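Local coordinates for putative heme binding protein (Tannerella forsythia, PDB 6EU8) that probably binds heme, as a member of the HmuY-like family of bacterial heme-binding proteins, and is captured here without heme, at residues V145-G150 with Q182-V187; I67-A72 with R79-E84. All blocks are in the same frame, centred on the assembly; numbering follows the deposited sequence.

Interaction 1: residues V145-G150 with Q182-V187; sequences VENPMG and QEKGHV. With MLI (malonate ion), chain B.
Lys-184 crosses to the loop around Asn-147 with CG anti to its carbonyl carbon (chi1 -63°) and the chain fully extended beyond it. The extended chain spans a wide gap: the nearest CA atoms across the segments, of Gly-150 and Lys-184, are 9.5 Å apart. In Asn-147, CG anti to the backbone N (chi1 -175°) places OD1 beside Lys-184 NZ. The two side chains come from opposite directions. Lys-184 NZ donates to Asn-147 OD1 at 2.8 Å, tilted 33° from the carbonyl plane, and weakly to Pro-148 O at 2.9 Å. Lys-184 NZ also donates to malonate O6 at 2.8 Å, and a weak bond to Lys-151 O adds another oxygen. The ammonium is thus gathered in by oxygens of the loop and the anion, which would probably stabilise its positive charge.

The malonate, probably from the crystallisation liquor, is held by the same loop: Gly-150 N donates to its O7 at 2.8 Å. Met-149 SD lies 3.6 Å from malonate C2, and Arg-75 NH2 is a further donor to the anion. Lys-184 CG and CD pass 3.7 and 3.6 Å from malonate O9, the aliphatic chain running alongside the ligand. With 130 Å² buried between the segments and no touching residue buried, this is a surface pocket that holds a malonate in the crystal, formed where the loop after strand 144-146 faces the start of strand 184-194.

Interaction 2: residues I67-A72 with R79-E84; sequences IKWHIA and RTNEGE
Trp-69 and Asn-81 stack, the indole and amide planes lying 3° apart. The amide sits over the NE1, CE2 and CZ2 side of the indole, with Asn-81 ND2 3.5 Å above the plane and offset toward the rim. Asn-81 CB lies over the six-membered ring as a CH-pi contact, 3.5 Å from its centroid and 7° off the normal. With CG anti to the backbone N (chi1 -171°), the Asn-81 amide lies across the indole while ND2 reaches Trp-69 O.

A second flat-group contact involves Arg-79: Trp-69 CH2 sits over the centre of the guanidinium face, 3.7 Å from Arg-79 CZ, so the indole presents its edge to the cation. Arg-79 NE donates to Thr-80 O and NH1 makes a salt bridge to Glu-62, which together restrain the group's rotation.

The backbone bonds identify a beta hairpin. Strands 71-74 and 77-80 are antiparallel, with Ala-72 and Arg-79 as a hydrogen-bonded pair and Ile-71 and Thr-80 as a non-hydrogen-bonded pair. Ala-72 N donates to Arg-79 O at 3.0 Å, and Arg-79 N returns a bond to Ala-72 O at 2.9 Å. Beyond the paired strands Asn-81 N bonds His-70 O. His-70 and Ile-71 both face Val-28, forming a classic beta bulge.

Among side-chain bonds, Asn-81 ND2 donates to Trp-69 O at 3.1 Å, the oxygen in the amide plane but the donor above the carbonyl plane. Thr-80 OG1 accepts from Gly-83 N, an ST motif, and is also hydrogen-bonded to Asp-107 OD1.

How the interactions relate
Along the chain the contacts come in series: interaction 2 (67-72 with 79-84) is complete before interaction 1 (145-150 with 182-187) begins. Their centres are 23 Å apart on opposite sides of the chain's centre, and their nearest atoms, about 8 Å apart, do not touch. Interaction 2 is buried and belongs to the hairpin 71-74/77-80 of the four-stranded sheet, at its edge, where 77-80 is an outermost strand. Interaction 1 lies at the surface, between the loop after strand 144-146 and strand 184-194 of the ten-stranded sheet. The hairpin's turn reaches interaction 1: Arg-75 binds the malonate and Phe-76 touches Asn-147, bringing that end of the four-stranded sheet beside the start of strand 184-194.

Interaction 1: residues V145-G150 with Q182-V187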
loop_
_atom_site.group_PDB
_atom_site.type_symbol
_atom_site.label_atom_id
_atom_site.label_comp_id
_atom_site.label_asym_id
_atom_site.label_seq_id
_atom_site.Cartn_x
_atom_site.Cartn_y
_atom_site.Cartn_z
ATOM N N VAL A 145 -8.664 8.331 -6.588
ATOM C CA VAL A 145 -9.097 9.708 -6.727
ATOM C C VAL A 145 -10.171 10.030 -5.649
ATOM O O VAL A 145 -10.091 11.074 -4.998
ATOM C CB VAL A 145 -9.687 9.981 -8.122
ATOM C CG1 VAL A 145 -10.194 11.440 -8.245
ATOM C CG2 VAL A 145 -8.656 9.674 -9.220
ATOM N N GLU A 146 -11.173 9.158 -5.544
ATOM C CA GLU A 146 -12.274 9.306 -4.559
ATOM C C GLU A 146 -12.658 7.944 -4.022
ATOM O O GLU A 146 -12.753 6.979 -4.786
ATOM C CB GLU A 146 -13.562 9.802 -5.239
ATOM C CG GLU A 146 -13.679 11.227 -5.684
ATOM C CD GLU A 146 -15.144 11.511 -6.032
ATOM O OE1 GLU A 146 -15.973 11.521 -5.095
ATOM O OE2 GLU A 146 -15.473 11.637 -7.231
ATOM N N ASN A 147 -13.005 7.888 -2.729
ATOM C CA ASN A 147 -13.574 6.679 -2.113
ATOM C C ASN A 147 -14.819 7.020 -1.247
ATOM O O ASN A 147 -14.736 6.996 -0.017
ATOM C CB ASN A 147 -12.528 5.973 -1.267
ATOM C CG ASN A 147 -13.014 4.662 -0.703
ATOM O OD1 ASN A 147 -13.882 4.012 -1.279
ATOM N ND2 ASN A 147 -12.462 4.269 0.407
ATOM N N PRO A 148 -15.937 7.367 -1.904
ATOM C CA PRO A 148 -17.165 7.724 -1.156
ATOM C C PRO A 148 -17.718 6.556 -0.350
ATOM O O PRO A 148 -17.799 5.440 -0.853
ATOM C CB PRO A 148 -18.129 8.184 -2.244
ATOM C CG PRO A 148 -17.568 7.722 -3.543
ATOM C CD PRO A 148 -16.147 7.305 -3.357
ATOM N N MET A 149 -18.133 6.821 0.893
ATOM C CA MET A 149 -18.708 5.791 1.785
ATOM C C MET A 149 -19.914 5.103 1.112
ATOM O O MET A 149 -20.791 5.766 0.577
ATOM C CB MET A 149 -19.137 6.474 3.098
ATOM C CG MET A 149 -19.775 5.581 4.144
ATOM S SD MET A 149 -18.788 4.189 4.700
ATOM C CE MET A 149 -17.315 5.043 5.160
ATOM N N GLY A 150 -19.897 3.774 1.091
ATOM C CA GLY A 150 -20.972 2.965 0.457
ATOM C C GLY A 150 -20.977 2.847 -1.057
ATOM O O GLY A 150 -21.753 2.033 -1.593
ATOM N N GLN A 182 -18.036 -6.436 -5.643
ATOM C CA GLN A 182 -17.883 -5.040 -5.262
ATOM C C GLN A 182 -17.488 -4.853 -3.774
ATOM O O GLN A 182 -17.742 -3.799 -3.187
ATOM C CB GLN A 182 -19.121 -4.215 -5.686
ATOM C CG GLN A 182 -19.273 -4.042 -7.209
ATOM C CD GLN A 182 -19.638 -5.318 -7.964
ATOM O OE1 GLN A 182 -18.975 -5.701 -8.927
ATOM N NE2 GLN A 182 -20.670 -5.988 -7.520
ATOM N N GLU A 183 -16.826 -5.856 -3.195
ATOM C CA GLU A 183 -16.277 -5.738 -1.814
ATOM C C GLU A 183 -14.975 -4.909 -1.873
ATOM O O GLU A 183 -14.053 -5.268 -2.614
ATOM C CB GLU A 183 -16.008 -7.097 -1.167
ATOM C CG GLU A 183 -15.495 -6.972 0.271
ATOM C CD GLU A 183 -15.100 -8.272 0.940
ATOM O OE1 GLU A 183 -14.848 -9.282 0.260
ATOM O OE2 GLU A 183 -14.940 -8.240 2.173
ATOM N N LYS A 184 -14.940 -3.791 -1.145
ATOM C CA LYS A 184 -13.741 -2.910 -1.131
ATOM C C LYS A 184 -12.549 -3.565 -0.444
ATOM O O LYS A 184 -12.684 -4.236 0.573
ATOM C CB LYS A 184 -14.033 -1.566 -0.439
ATOM C CG LYS A 184 -15.068 -0.705 -1.111
ATOM C CD LYS A 184 -15.153 0.672 -0.469
ATOM C CE LYS A 184 -16.262 1.486 -1.109
ATOM N NZ LYS A 184 -16.330 2.893 -0.674
ATOM N N GLY A 185 -11.341 -3.329 -0.984
ATOM C CA GLY A 185 -10.085 -3.809 -0.370
ATOM C C GLY A 185 -9.379 -4.948 -1.089
ATOM O O GLY A 185 -8.325 -5.413 -0.635
ATOM N N HIS A 186 -9.950 -5.400 -2.212
ATOM C CA HIS A 186 -9.309 -6.370 -3.093
ATOM C C HIS A 186 -8.624 -5.541 -4.160
ATOM O O HIS A 186 -9.268 -5.004 -5.084
ATOM C CB HIS A 186 -10.317 -7.369 -3.666
ATOM C CG HIS A 186 -10.987 -8.215 -2.632
ATOM N ND1 HIS A 186 -10.446 -9.399 -2.162
ATOM C CD2 HIS A 186 -12.177 -8.072 -2.000
ATOM C CE1 HIS A 186 -11.264 -9.924 -1.267
ATOM N NE2 HIS A 186 -12.304 -9.127 -1.131
ATOM N N VAL A 187 -7.300 -5.376 -4.001
ATOM C CA VAL A 187 -6.518 -4.447 -4.799
ATOM C C VAL A 187 -5.794 -5.189 -5.907
ATOM O O VAL A 187 -4.977 -6.072 -5.607
ATOM C CB VAL A 187 -5.514 -3.691 -3.894
ATOM C CG1 VAL A 187 -4.631 -2.755 -4.705
ATOM C CG2 VAL A 187 -6.253 -2.930 -2.797
HETATM C C1 MLI B . -16.876 0.684 3.467
HETATM C C2 MLI B . -17.453 1.672 2.494
HETATM C C3 MLI B . -16.526 -0.612 2.798
HETATM O O6 MLI B . -16.754 2.590 2.061
HETATM O O7 MLI B . -18.645 1.536 2.135
HETATM O O8 MLI B . -15.514 -1.263 3.178
HETATM O O9 MLI B . -17.257 -1.008 1.865
#

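Interaction 2: residues I67-A72 with R79-E84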
loop_
_atom_site.group_PDB
_atom_site.type_symbol
_atom_site.label_atom_id
_atom_site.label_comp_id
_atom_site.label_asym_id
_atom_site.label_seq_id
_atom_site.Cartn_x
_atom_site.Cartn_y
_atom_site.Cartn_z
ATOM N N ILE A 67 10.214 -13.057 3.567
ATOM C CA ILE A 67 10.548 -12.690 2.181
ATOM C C ILE A 67 11.198 -11.319 2.076
ATOM O O ILE A 67 10.961 -10.459 2.933
ATOM C CB ILE A 67 9.317 -12.767 1.224
ATOM C CG1 ILE A 67 8.170 -11.808 1.625
ATOM C CG2 ILE A 67 8.774 -14.189 1.150
ATOM C CD1 ILE A 67 7.070 -11.729 0.583
ATOM N N LYS A 68 12.000 -11.104 1.022
ATOM C CA LYS A 68 12.307 -9.756 0.544
ATOM C C LYS A 68 11.012 -9.179 -0.038
ATOM O O LYS A 68 10.181 -9.933 -0.521
ATOM C CB LYS A 68 13.379 -9.761 -0.560
ATOM C CG LYS A 68 14.808 -9.952 -0.063
ATOM C CD LYS A 68 15.786 -9.831 -1.228
ATOM C CE LYS A 68 17.240 -9.815 -0.778
ATOM N NZ LYS A 68 17.753 -11.199 -0.596
ATOM N N TRP A 69 10.871 -7.864 -0.002
ATOM C CA TRP A 69 9.636 -7.228 -0.499
ATOM C C TRP A 69 9.869 -5.784 -0.945
ATOM O O TRP A 69 10.847 -5.140 -0.557
ATOM C CB TRP A 69 8.513 -7.360 0.557
ATOM C CG TRP A 69 8.793 -6.610 1.817
ATOM C CD1 TRP A 69 9.573 -7.019 2.871
ATOM C CD2 TRP A 69 8.330 -5.298 2.156
ATOM N NE1 TRP A 69 9.630 -6.049 3.829
ATOM C CE2 TRP A 69 8.873 -4.975 3.424
ATOM C CE3 TRP A 69 7.505 -4.360 1.510
ATOM C CZ2 TRP A 69 8.626 -3.743 4.058
ATOM C CZ3 TRP A 69 7.267 -3.155 2.125
ATOM C CH2 TRP A 69 7.813 -2.853 3.393
ATOM N N HIS A 70 8.936 -5.287 -1.784
ATOM C CA HIS A 70 9.041 -4.017 -2.446
ATOM C C HIS A 70 7.936 -3.020 -2.064
ATOM O O HIS A 70 8.227 -1.851 -1.809
ATOM C CB HIS A 70 9.033 -4.258 -3.941
ATOM C CG HIS A 70 10.157 -5.141 -4.388
ATOM N ND1 HIS A 70 9.983 -6.471 -4.664
ATOM C CD2 HIS A 70 11.473 -4.881 -4.551
ATOM C CE1 HIS A 70 11.151 -7.003 -4.994
ATOM N NE2 HIS A 70 12.064 -6.061 -4.926
ATOM N N ILE A 71 6.685 -3.491 -2.083
ATOM C CA ILE A 71 5.537 -2.659 -1.663
ATOM C C ILE A 71 4.679 -3.431 -0.661
ATOM O O ILE A 71 4.751 -4.649 -0.575
ATOM C CB ILE A 71 4.661 -2.158 -2.854
ATOM C CG1 ILE A 71 3.952 -3.292 -3.575
ATOM C CG2 ILE A 71 5.491 -1.315 -3.842
ATOM C CD1 ILE A 71 2.884 -2.800 -4.542
ATOM N N ALA A 72 3.895 -2.706 0.152
ATOM C CA ALA A 72 2.940 -3.299 1.102
ATOM C C ALA A 72 1.639 -2.515 1.109
ATOM O O ALA A 72 1.639 -1.298 0.905
ATOM C CB ALA A 72 3.522 -3.372 2.491
ATOM N N ARG A 79 2.523 1.461 0.920
ATOM C CA ARG A 79 3.881 1.902 1.281
ATOM C C ARG A 79 4.915 1.116 0.481
ATOM O O ARG A 79 4.604 0.143 -0.194
ATOM C CB ARG A 79 4.158 1.760 2.776
ATOM C CG ARG A 79 4.254 0.322 3.255
ATOM C CD ARG A 79 4.833 0.195 4.643
ATOM N NE ARG A 79 6.267 0.496 4.647
ATOM C CZ ARG A 79 7.123 0.089 5.578
ATOM N NH1 ARG A 79 6.729 -0.644 6.617
ATOM N NH2 ARG A 79 8.425 0.423 5.432
ATOM N N THR A 80 6.171 1.560 0.617
ATOM C CA THR A 80 7.320 0.894 0.006
ATOM C C THR A 80 8.286 0.408 1.089
ATOM O O THR A 80 8.152 0.760 2.262
ATOM C CB THR A 80 8.065 1.862 -0.951
ATOM O OG1 THR A 80 8.735 2.895 -0.207
ATOM C CG2 THR A 80 7.119 2.463 -1.974
ATOM N N ASN A 81 9.296 -0.371 0.661
ATOM C CA ASN A 81 10.363 -0.838 1.586
ATOM C C ASN A 81 11.561 0.101 1.454
ATOM O O ASN A 81 12.556 -0.237 0.778
ATOM C CB ASN A 81 10.734 -2.297 1.287
ATOM C CG ASN A 81 11.646 -2.897 2.337
ATOM O OD1 ASN A 81 11.950 -2.256 3.342
ATOM N ND2 ASN A 81 12.057 -4.138 2.130
ATOM N N GLU A 82 11.474 1.268 2.092
ATOM C CA GLU A 82 12.447 2.366 1.936
ATOM C C GLU A 82 12.691 2.745 0.461
ATOM O O GLU A 82 13.845 2.947 0.013
ATOM C CB GLU A 82 13.776 2.018 2.662
ATOM C CG GLU A 82 13.658 1.848 4.165
ATOM C CD GLU A 82 14.950 1.323 4.785
ATOM O OE1 GLU A 82 16.013 1.886 4.481
ATOM O OE2 GLU A 82 14.918 0.329 5.530
ATOM N N GLY A 83 11.605 2.844 -0.299
ATOM C CA GLY A 83 11.613 3.273 -1.691
ATOM C C GLY A 83 11.110 4.668 -1.933
ATOM O O GLY A 83 10.944 5.457 -1.006
ATOM N N GLU A 84 10.911 5.006 -3.202
ATOM C CA GLU A 84 10.406 6.333 -3.574
ATOM C C GLU A 84 9.622 6.254 -4.873
ATOM O O GLU A 84 9.891 5.371 -5.712
ATOM C CB GLU A 84 11.547 7.368 -3.604
ATOM C CG GLU A 84 12.699 7.026 -4.554
ATOM C CD GLU A 84 13.891 7.987 -4.463
ATOM O OE1 GLU A 84 13.894 8.922 -3.638
ATOM O OE2 GLU A 84 14.826 7.806 -5.256
#